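Local structure of congerin-1 (Conger myriaster, 1C1L) at residues 21-26 with 130-135; 30-35 with 43-48. The protein binds beta-galactosides such as lactose as a homodimeric galectin, although its physiological role is not yet known. All blocks are in the same frame, centred on the assembly; numbering follows the deposited sequence.

Contact 1 of 2, residues 21-26 with 130-135; sequences GGFINN and RLTLVK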
ATOM      1  N   GLY A  21      -6.248   6.491  -1.275  1.00  9.24           N
ATOM      2  CA  GLY A  21      -6.268   7.767  -1.961  1.00  8.48           C
ATOM      3  C   GLY A  21      -6.027   7.530  -3.436  1.00  8.26           C
ATOM      4  O   GLY A  21      -5.429   6.517  -3.835  1.00  8.31           O
ATOM      5  N   GLY A  22      -6.476   8.448  -4.266  1.00  8.14           N
ATOM      6  CA  GLY A  22      -6.266   8.317  -5.683  1.00  9.50           C
ATOM      7  C   GLY A  22      -6.986   9.411  -6.437  1.00  8.61           C
ATOM      8  O   GLY A  22      -7.401  10.406  -5.845  1.00  8.62           O
ATOM      9  N   PHE A  23      -7.152   9.216  -7.731  1.00  8.39           N
ATOM     10  CA  PHE A  23      -7.788  10.212  -8.582  1.00  9.61           C
ATOM     11  C   PHE A  23      -8.941   9.580  -9.324  1.00  8.19           C
ATOM     12  O   PHE A  23      -8.791   8.490  -9.859  1.00  7.67           O
ATOM     13  CB  PHE A  23      -6.795  10.764  -9.608  1.00 12.29           C
ATOM     14  CG  PHE A  23      -5.750  11.643  -8.950  1.00 15.90           C
ATOM     15  CD1 PHE A  23      -5.995  13.002  -8.779  1.00 17.57           C
ATOM     16  CD2 PHE A  23      -4.565  11.072  -8.484  1.00 18.48           C
ATOM     17  CE1 PHE A  23      -5.045  13.793  -8.136  1.00 19.39           C
ATOM     18  CE2 PHE A  23      -3.624  11.870  -7.840  1.00 18.04           C
ATOM     19  CZ  PHE A  23      -3.862  13.228  -7.662  1.00 18.78           C
ATOM     20  N   ILE A  24     -10.096  10.228  -9.327  1.00  8.28           N
ATOM     21  CA  ILE A  24     -11.237   9.734 -10.076  1.00  7.98           C
ATOM     22  C   ILE A  24     -11.012  10.149 -11.526  1.00  6.89           C
ATOM     23  O   ILE A  24     -10.523  11.256 -11.786  1.00  8.74           O
ATOM     24  CB  ILE A  24     -12.530  10.359  -9.501  1.00  9.06           C
ATOM     25  CG1 ILE A  24     -12.695   9.952  -8.044  1.00  8.41           C
ATOM     26  CG2 ILE A  24     -13.740   9.881 -10.279  1.00  8.70           C
ATOM     27  CD1 ILE A  24     -13.555  10.940  -7.239  1.00  9.92           C
ATOM     28  N   ASN A  25     -11.340   9.308 -12.486  1.00  7.13           N
ATOM     29  CA  ASN A  25     -11.207   9.657 -13.893  1.00  7.30           C
ATOM     30  C   ASN A  25     -12.118  10.812 -14.251  1.00  8.13           C
ATOM     31  O   ASN A  25     -13.090  11.143 -13.555  1.00  8.72           O
ATOM     32  CB  ASN A  25     -11.611   8.539 -14.833  1.00  9.61           C
ATOM     33  CG  ASN A  25     -10.762   7.290 -14.769  1.00 11.42           C
ATOM     34  OD1 ASN A  25      -9.748   7.220 -14.087  1.00 14.02           O
ATOM     35  ND2 ASN A  25     -11.133   6.219 -15.444  1.00 13.01           N
ATOM     36  N   ASN A  26     -11.792  11.476 -15.338  1.00  7.74           N
ATOM     37  CA  ASN A  26     -12.734  12.429 -15.916  1.00 10.69           C
ATOM     38  C   ASN A  26     -13.809  11.593 -16.588  1.00 10.54           C
ATOM     39  O   ASN A  26     -13.590  10.417 -16.899  1.00 10.86           O
ATOM     40  CB  ASN A  26     -12.066  13.299 -16.950  1.00 12.54           C
ATOM     41  CG  ASN A  26     -10.931  14.105 -16.343  1.00 12.52           C
ATOM     42  OD1 ASN A  26      -9.846  14.162 -16.904  1.00 19.09           O
ATOM     43  ND2 ASN A  26     -11.088  14.713 -15.188  1.00 11.80           N
ATOM     44  N   ARG A 130      -8.088   5.820 -10.302  1.00  9.95           N
ATOM     45  CA  ARG A 130      -6.726   5.327 -10.172  1.00 12.00           C
ATOM     46  C   ARG A 130      -6.342   5.336  -8.685  1.00  9.12           C
ATOM     47  O   ARG A 130      -6.471   6.374  -8.029  1.00  9.92           O
ATOM     48  CB  ARG A 130      -5.801   6.244 -10.979  1.00 15.51           C
ATOM     49  CG  ARG A 130      -4.338   5.823 -11.031  1.00 25.81           C
ATOM     50  CD  ARG A 130      -3.542   6.808 -11.860  1.00 32.19           C
ATOM     51  NE  ARG A 130      -2.157   6.376 -11.970  1.00 40.70           N
ATOM     52  CZ  ARG A 130      -1.131   7.108 -11.534  1.00 44.42           C
ATOM     53  NH1 ARG A 130      -1.300   8.300 -10.950  1.00 46.14           N
ATOM     54  NH2 ARG A 130       0.100   6.633 -11.702  1.00 47.02           N
ATOM     55  N   LEU A 131      -5.928   4.195  -8.133  1.00  9.22           N
ATOM     56  CA  LEU A 131      -5.444   4.099  -6.757  1.00  9.24           C
ATOM     57  C   LEU A 131      -3.986   4.572  -6.740  1.00  9.13           C
ATOM     58  O   LEU A 131      -3.196   4.046  -7.512  1.00 11.19           O
ATOM     59  CB  LEU A 131      -5.504   2.649  -6.244  1.00  9.53           C
ATOM     60  CG  LEU A 131      -5.041   2.412  -4.804  1.00 10.35           C
ATOM     61  CD1 LEU A 131      -5.968   3.121  -3.830  1.00 11.28           C
ATOM     62  CD2 LEU A 131      -5.037   0.919  -4.520  1.00 11.17           C
ATOM     63  N   THR A 132      -3.602   5.546  -5.935  1.00  9.76           N
ATOM     64  CA  THR A 132      -2.209   5.961  -5.891  1.00 10.53           C
ATOM     65  C   THR A 132      -1.621   5.763  -4.506  1.00 11.53           C
ATOM     66  O   THR A 132      -0.403   5.628  -4.384  1.00 11.91           O
ATOM     67  CB  THR A 132      -2.031   7.463  -6.264  1.00 11.46           C
ATOM     68  OG1 THR A 132      -2.816   8.250  -5.360  1.00 13.57           O
ATOM     69  CG2 THR A 132      -2.443   7.741  -7.698  1.00 13.73           C
ATOM     70  N   LEU A 133      -2.431   5.721  -3.446  1.00  9.26           N
ATOM     71  CA  LEU A 133      -1.950   5.696  -2.075  1.00 10.42           C
ATOM     72  C   LEU A 133      -2.695   4.730  -1.187  1.00 10.96           C
ATOM     73  O   LEU A 133      -3.926   4.662  -1.280  1.00  9.10           O
ATOM     74  CB  LEU A 133      -2.074   7.108  -1.499  1.00 13.59           C
ATOM     75  CG  LEU A 133      -1.977   7.477  -0.008  1.00 16.87           C
ATOM     76  CD1 LEU A 133      -1.526   8.905  -0.024  1.00 21.17           C
ATOM     77  CD2 LEU A 133      -3.288   7.422   0.797  1.00 18.71           C
ATOM     78  N   VAL A 134      -1.971   4.023  -0.322  1.00  9.49           N
ATOM     79  CA  VAL A 134      -2.552   3.209   0.724  1.00 10.31           C
ATOM     80  C   VAL A 134      -1.764   3.541   1.974  1.00 11.73           C
ATOM     81  O   VAL A 134      -0.524   3.503   2.013  1.00 10.33           O
ATOM     82  CB  VAL A 134      -2.427   1.692   0.454  1.00 10.74           C
ATOM     83  CG1 VAL A 134      -2.973   0.905   1.641  1.00 12.02           C
ATOM     84  CG2 VAL A 134      -3.231   1.309  -0.762  1.00 13.27           C
ATOM     85  N   LYS A 135      -2.519   3.859   3.005  1.00 10.92           N
ATOM     86  CA  LYS A 135      -1.951   4.225   4.274  1.00 12.31           C
ATOM     87  C   LYS A 135      -2.612   3.391   5.359  1.00 13.21           C
ATOM     88  O   LYS A 135      -3.806   3.082   5.256  1.00 11.46           O
ATOM     89  CB  LYS A 135      -2.197   5.697   4.388  1.00 14.41           C
ATOM     90  CG  LYS A 135      -1.879   6.362   5.697  1.00 22.42           C
ATOM     91  CD  LYS A 135      -1.911   7.835   5.394  1.00 26.93           C
ATOM     92  CE  LYS A 135      -1.783   8.638   6.658  1.00 31.86           C
ATOM     93  NZ  LYS A 135      -0.523   8.388   7.339  1.00 36.74           N
TER
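Phe23 turns the edge of its ring toward the CG2 methyl of Thr132, across an antiparallel strand pair of the galectin beta-sandwich that is interrupted by a classic beta bulge. The methyl lies near the ring plane, with Phe23 CD2 and Thr132 CG2 4.0 Å apart, and the two side chains cross obliquely. Thr132 holds OG1 between its backbone N and carbonyl carbon (chi1 58°), which leaves CG2 directed at the ring, while Tyr87 meets the same ring edge-to-face.

Arg130 shares this side of the sheet, since it forms a hydrogen-bonded pair with Phe23: Arg130 N donates to Phe23 O over 2.8 Å, and the return bond runs from Phe23 N to Arg130 O. The side chain of Arg130 leaves with CG anti to the backbone N (chi1 -176°) and is extended as far as NE; beyond it, NH2 forms a salt bridge with the C-terminal carboxylate of Glu137 of the second subunit. The strand of Leu133 to Lys135 also pairs antiparallel with a strand of that subunit, so the sheet continues through the dimer.

Leu131 starts out away from the partner strand, yet its CD1 swings back to 3.4 Å from Gly21 O. Leu133 covers the other end of the same glycine, with CD2 3.7 Å from Gly21 N. Because Gly22 has no side chain, Arg130 O approaches its CA to 3.1 Å in a CA-H...O contact.

The bulge gathers on Gly21, which Thr132 and Leu133 both face, shifting the register by one residue. Gly21 N donates to Leu133 O at 3.0 Å. Gly21 O accepts Thr132 N at 2.9 Å and Leu133 N at 3.1 Å, the latter from above the carbonyl plane, 46° out of it; Thr132 OG1 adds a weak third bond.

Contact 2 of 2, residues 30-35 with 43-48; sequences RFSVNV and SLHLDH. With GAL (beta-D-galactopyranose), chain B.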
ATOM      1  N   ARG A  30     -18.512   5.090 -12.619  1.00  6.52           N
ATOM      2  CA  ARG A  30     -18.491   4.721 -11.216  1.00  5.21           C
ATOM      3  C   ARG A  30     -17.148   4.124 -10.858  1.00  6.91           C
ATOM      4  O   ARG A  30     -16.407   3.740 -11.765  1.00  6.52           O
ATOM      5  CB  ARG A  30     -19.559   3.664 -10.907  1.00  5.86           C
ATOM      6  CG  ARG A  30     -19.391   2.355 -11.697  1.00  5.96           C
ATOM      7  CD  ARG A  30     -20.589   1.495 -11.369  1.00  8.33           C
ATOM      8  NE  ARG A  30     -20.577   0.238 -12.095  1.00  9.47           N
ATOM      9  CZ  ARG A  30     -20.758  -0.949 -11.513  1.00  7.58           C
ATOM     10  NH1 ARG A  30     -20.960  -1.082 -10.203  1.00  6.01           N
ATOM     11  NH2 ARG A  30     -20.728  -2.039 -12.268  1.00  9.02           N
ATOM     12  N   PHE A  31     -16.821   4.076  -9.571  1.00  6.49           N
ATOM     13  CA  PHE A  31     -15.650   3.327  -9.142  1.00  6.92           C
ATOM     14  C   PHE A  31     -15.913   2.781  -7.740  1.00  6.30           C
ATOM     15  O   PHE A  31     -16.694   3.351  -6.964  1.00  6.22           O
ATOM     16  CB  PHE A  31     -14.373   4.207  -9.122  1.00  6.88           C
ATOM     17  CG  PHE A  31     -14.209   5.106  -7.910  1.00  7.40           C
ATOM     18  CD1 PHE A  31     -14.897   6.317  -7.851  1.00  9.56           C
ATOM     19  CD2 PHE A  31     -13.413   4.684  -6.837  1.00  8.88           C
ATOM     20  CE1 PHE A  31     -14.787   7.108  -6.709  1.00 11.50           C
ATOM     21  CE2 PHE A  31     -13.314   5.484  -5.705  1.00 10.63           C
ATOM     22  CZ  PHE A  31     -14.000   6.692  -5.636  1.00 14.91           C
ATOM     23  N   SER A  32     -15.288   1.658  -7.401  1.00  5.95           N
ATOM     24  CA  SER A  32     -15.446   1.083  -6.086  1.00  6.21           C
ATOM     25  C   SER A  32     -14.147   0.775  -5.367  1.00  6.34           C
ATOM     26  O   SER A  32     -13.102   0.537  -5.970  1.00  6.51           O
ATOM     27  CB  SER A  32     -16.253  -0.196  -6.179  1.00  5.41           C
ATOM     28  OG  SER A  32     -15.707  -1.090  -7.145  1.00  7.43           O
ATOM     29  N   VAL A  33     -14.287   0.809  -4.054  1.00  6.61           N
ATOM     30  CA  VAL A  33     -13.237   0.377  -3.142  1.00  7.27           C
ATOM     31  C   VAL A  33     -13.769  -0.952  -2.635  1.00  7.42           C
ATOM     32  O   VAL A  33     -14.918  -1.059  -2.184  1.00  7.75           O
ATOM     33  CB  VAL A  33     -13.073   1.334  -1.946  1.00  7.08           C
ATOM     34  CG1 VAL A  33     -12.028   0.789  -0.992  1.00 10.09           C
ATOM     35  CG2 VAL A  33     -12.658   2.712  -2.448  1.00  8.56           C
ATOM     36  N   ASN A  34     -12.932  -1.982  -2.740  1.00  7.55           N
ATOM     37  CA  ASN A  34     -13.308  -3.330  -2.363  1.00  7.11           C
ATOM     38  C   ASN A  34     -12.332  -3.907  -1.351  1.00  8.20           C
ATOM     39  O   ASN A  34     -11.135  -3.925  -1.631  1.00  7.77           O
ATOM     40  CB  ASN A  34     -13.295  -4.240  -3.583  1.00  7.63           C
ATOM     41  CG  ASN A  34     -14.140  -3.665  -4.698  1.00  9.38           C
ATOM     42  OD1 ASN A  34     -15.365  -3.805  -4.717  1.00 11.12           O
ATOM     43  ND2 ASN A  34     -13.537  -2.934  -5.628  1.00  8.48           N
ATOM     44  N   VAL A  35     -12.799  -4.332  -0.174  1.00  7.31           N
ATOM     45  CA  VAL A  35     -11.950  -5.026   0.794  1.00  8.90           C
ATOM     46  C   VAL A  35     -12.589  -6.350   1.179  1.00  8.58           C
ATOM     47  O   VAL A  35     -13.821  -6.493   1.321  1.00  7.66           O
ATOM     48  CB  VAL A  35     -11.700  -4.238   2.132  1.00 10.32           C
ATOM     49  CG1 VAL A  35     -10.759  -3.090   1.838  1.00 13.65           C
ATOM     50  CG2 VAL A  35     -12.989  -3.715   2.749  1.00 11.53           C
ATOM     51  N   SER A  43     -15.998  -8.268   1.926  1.00  7.39           N
ATOM     52  CA  SER A  43     -16.782  -7.786   3.054  1.00  7.15           C
ATOM     53  C   SER A  43     -17.352  -6.397   2.767  1.00  6.96           C
ATOM     54  O   SER A  43     -18.420  -6.056   3.284  1.00  7.66           O
ATOM     55  CB  SER A  43     -15.928  -7.725   4.318  1.00  6.91           C
ATOM     56  OG  SER A  43     -15.732  -9.033   4.822  1.00  8.05           O
ATOM     57  N   LEU A  44     -16.715  -5.561   1.955  1.00  7.12           N
ATOM     58  CA  LEU A  44     -17.269  -4.259   1.637  1.00  7.73           C
ATOM     59  C   LEU A  44     -16.908  -3.908   0.211  1.00  7.56           C
ATOM     60  O   LEU A  44     -15.749  -4.026  -0.204  1.00  7.12           O
ATOM     61  CB  LEU A  44     -16.720  -3.177   2.596  1.00  8.96           C
ATOM     62  CG  LEU A  44     -17.137  -1.724   2.303  1.00 10.90           C
ATOM     63  CD1 LEU A  44     -18.625  -1.538   2.511  1.00 11.62           C
ATOM     64  CD2 LEU A  44     -16.336  -0.792   3.194  1.00 13.06           C
ATOM     65  N   HIS A  45     -17.953  -3.551  -0.534  1.00  6.72           N
ATOM     66  CA  HIS A  45     -17.850  -3.036  -1.885  1.00  5.85           C
ATOM     67  C   HIS A  45     -18.463  -1.660  -1.723  1.00  6.88           C
ATOM     68  O   HIS A  45     -19.652  -1.566  -1.402  1.00  6.98           O
ATOM     69  CB  HIS A  45     -18.684  -3.880  -2.850  1.00  5.11           C
ATOM     70  CG  HIS A  45     -18.895  -3.280  -4.238  1.00  4.84           C
ATOM     71  ND1 HIS A  45     -18.059  -3.194  -5.257  1.00  6.17           N
ATOM     72  CD2 HIS A  45     -20.107  -2.799  -4.681  1.00  6.89           C
ATOM     73  CE1 HIS A  45     -18.686  -2.685  -6.285  1.00  6.86           C
ATOM     74  NE2 HIS A  45     -19.915  -2.446  -5.925  1.00  6.63           N
ATOM     75  N   LEU A  46     -17.709  -0.582  -1.923  1.00  6.32           N
ATOM     76  CA  LEU A  46     -18.193   0.771  -1.737  1.00  6.38           C
ATOM     77  C   LEU A  46     -18.149   1.415  -3.103  1.00  8.02           C
ATOM     78  O   LEU A  46     -17.072   1.758  -3.602  1.00  7.45           O
ATOM     79  CB  LEU A  46     -17.271   1.502  -0.754  1.00  7.37           C
ATOM     80  CG  LEU A  46     -17.490   3.012  -0.586  1.00 10.19           C
ATOM     81  CD1 LEU A  46     -18.819   3.283   0.089  1.00 10.56           C
ATOM     82  CD2 LEU A  46     -16.355   3.591   0.211  1.00 12.67           C
ATOM     83  N   ASP A  47     -19.310   1.548  -3.736  1.00  7.21           N
ATOM     84  CA  ASP A  47     -19.406   2.025  -5.099  1.00  7.61           C
ATOM     85  C   ASP A  47     -19.931   3.459  -5.198  1.00  7.96           C
ATOM     86  O   ASP A  47     -21.018   3.769  -4.695  1.00  9.81           O
ATOM     87  CB  ASP A  47     -20.317   1.050  -5.860  1.00  7.61           C
ATOM     88  CG  ASP A  47     -20.136   1.026  -7.366  1.00  9.23           C
ATOM     89  OD1 ASP A  47     -19.078   1.358  -7.887  1.00  8.09           O
ATOM     90  OD2 ASP A  47     -21.080   0.651  -8.036  1.00  7.80           O
ATOM     91  N   HIS A  48     -19.128   4.378  -5.738  1.00  6.32           N
ATOM     92  CA  HIS A  48     -19.568   5.742  -5.991  1.00  6.86           C
ATOM     93  C   HIS A  48     -19.994   5.796  -7.436  1.00  7.87           C
ATOM     94  O   HIS A  48     -19.172   5.657  -8.344  1.00  6.66           O
ATOM     95  CB  HIS A  48     -18.447   6.778  -5.770  1.00  8.49           C
ATOM     96  CG  HIS A  48     -18.265   7.153  -4.302  1.00  8.87           C
ATOM     97  ND1 HIS A  48     -17.627   6.451  -3.390  1.00 10.41           N
ATOM     98  CD2 HIS A  48     -18.747   8.273  -3.658  1.00 11.29           C
ATOM     99  CE1 HIS A  48     -17.690   7.050  -2.239  1.00 10.60           C
ATOM    100  NE2 HIS A  48     -18.370   8.153  -2.399  1.00 11.28           N
TER
HETATM  101  C1  GAL B   2     -24.628  -4.289  -9.191  1.00  9.28           C
HETATM  102  C2  GAL B   2     -23.393  -3.984 -10.038  1.00  8.00           C
HETATM  103  C3  GAL B   2     -22.128  -4.506  -9.354  1.00  7.43           C
HETATM  104  C4  GAL B   2     -22.049  -4.007  -7.899  1.00  6.15           C
HETATM  105  C5  GAL B   2     -23.357  -4.299  -7.175  1.00  7.37           C
HETATM  106  C6  GAL B   2     -23.371  -3.738  -5.769  1.00  5.80           C
HETATM  107  O2  GAL B   2     -23.539  -4.607 -11.308  1.00  8.83           O
HETATM  108  O3  GAL B   2     -20.997  -4.065 -10.086  1.00  7.71           O
HETATM  109  O4  GAL B   2     -21.793  -2.611  -7.912  1.00  4.59           O
HETATM  110  O5  GAL B   2     -24.480  -3.730  -7.891  1.00  7.19           O
HETATM  111  O6  GAL B   2     -24.567  -4.075  -5.112  1.00  8.41           O
HETATM  112  O   HOH W   1     -16.059   4.311  -3.863  1.00  8.87           O
HETATM  113  O   HOH W   2     -17.366  -0.537  -9.352  1.00 10.99           O
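Ser43 and Leu44 both face Val35, forming a classic beta bulge at one end of a hairpin in the sheet that carries the galactose site. Val35 O accepts Leu44 N in its carbonyl plane at 3.1 Å and Ser43 N weakly; Leu44 CB rests 3.8 Å from Val35 CG2, on the side facing the other sheet.

His45, on the sugar side, has CG anti to its backbone N (chi1 168°), the ring lying alongside Asn34. Its ND1 donates to Asn34 OD1 over 2.8 Å, amide and ring nearly coplanar. This fixes the ring's rotation and sets NE2 2.7 Å from GAL O4.

Leu46 returns to the inner side opposite Val33, their backbones bonded both ways.

Asp47, also part of the sugar pocket, holds Arg30: OD2 takes Arg30 NH1 at 2.8 Å on its syn side, 33° out of the carboxylate plane, and also forms a salt bridge with Arg49 NE. Arg30 donates from NH1 to GAL O3 and O4 and from NH2 to O3; Glu74, Asn62 and Arg49 also hydrogen-bond to the sugar.

His48 and Phe31 have almost parallel rings that hardly overlap. In the His48 ring plane, a water sits 2.7 Å from ND1 and donates to Leu46 O.

Both contacts are antiparallel pairings with a classic bulge, but they belong to opposing sheets of the sandwich, with centres about 13 Å apart. Contact 2 is buried near the centre of the chain and joins neighbours in sequence; contact 1 is only partly buried and brings together strands from near the two ends of the chain. Strands 18-24 and 30-35 follow one another in the chain, and the contacts meet where Ile24 CG1 packs 3.8 Å from Phe31 CE1. Their polar chemistry differs accordingly: on one face of contact 2 the polar side chains serve the bound sugar, whereas contact 1 lies away from that site and sends the Arg130 guanidinium to the second subunit.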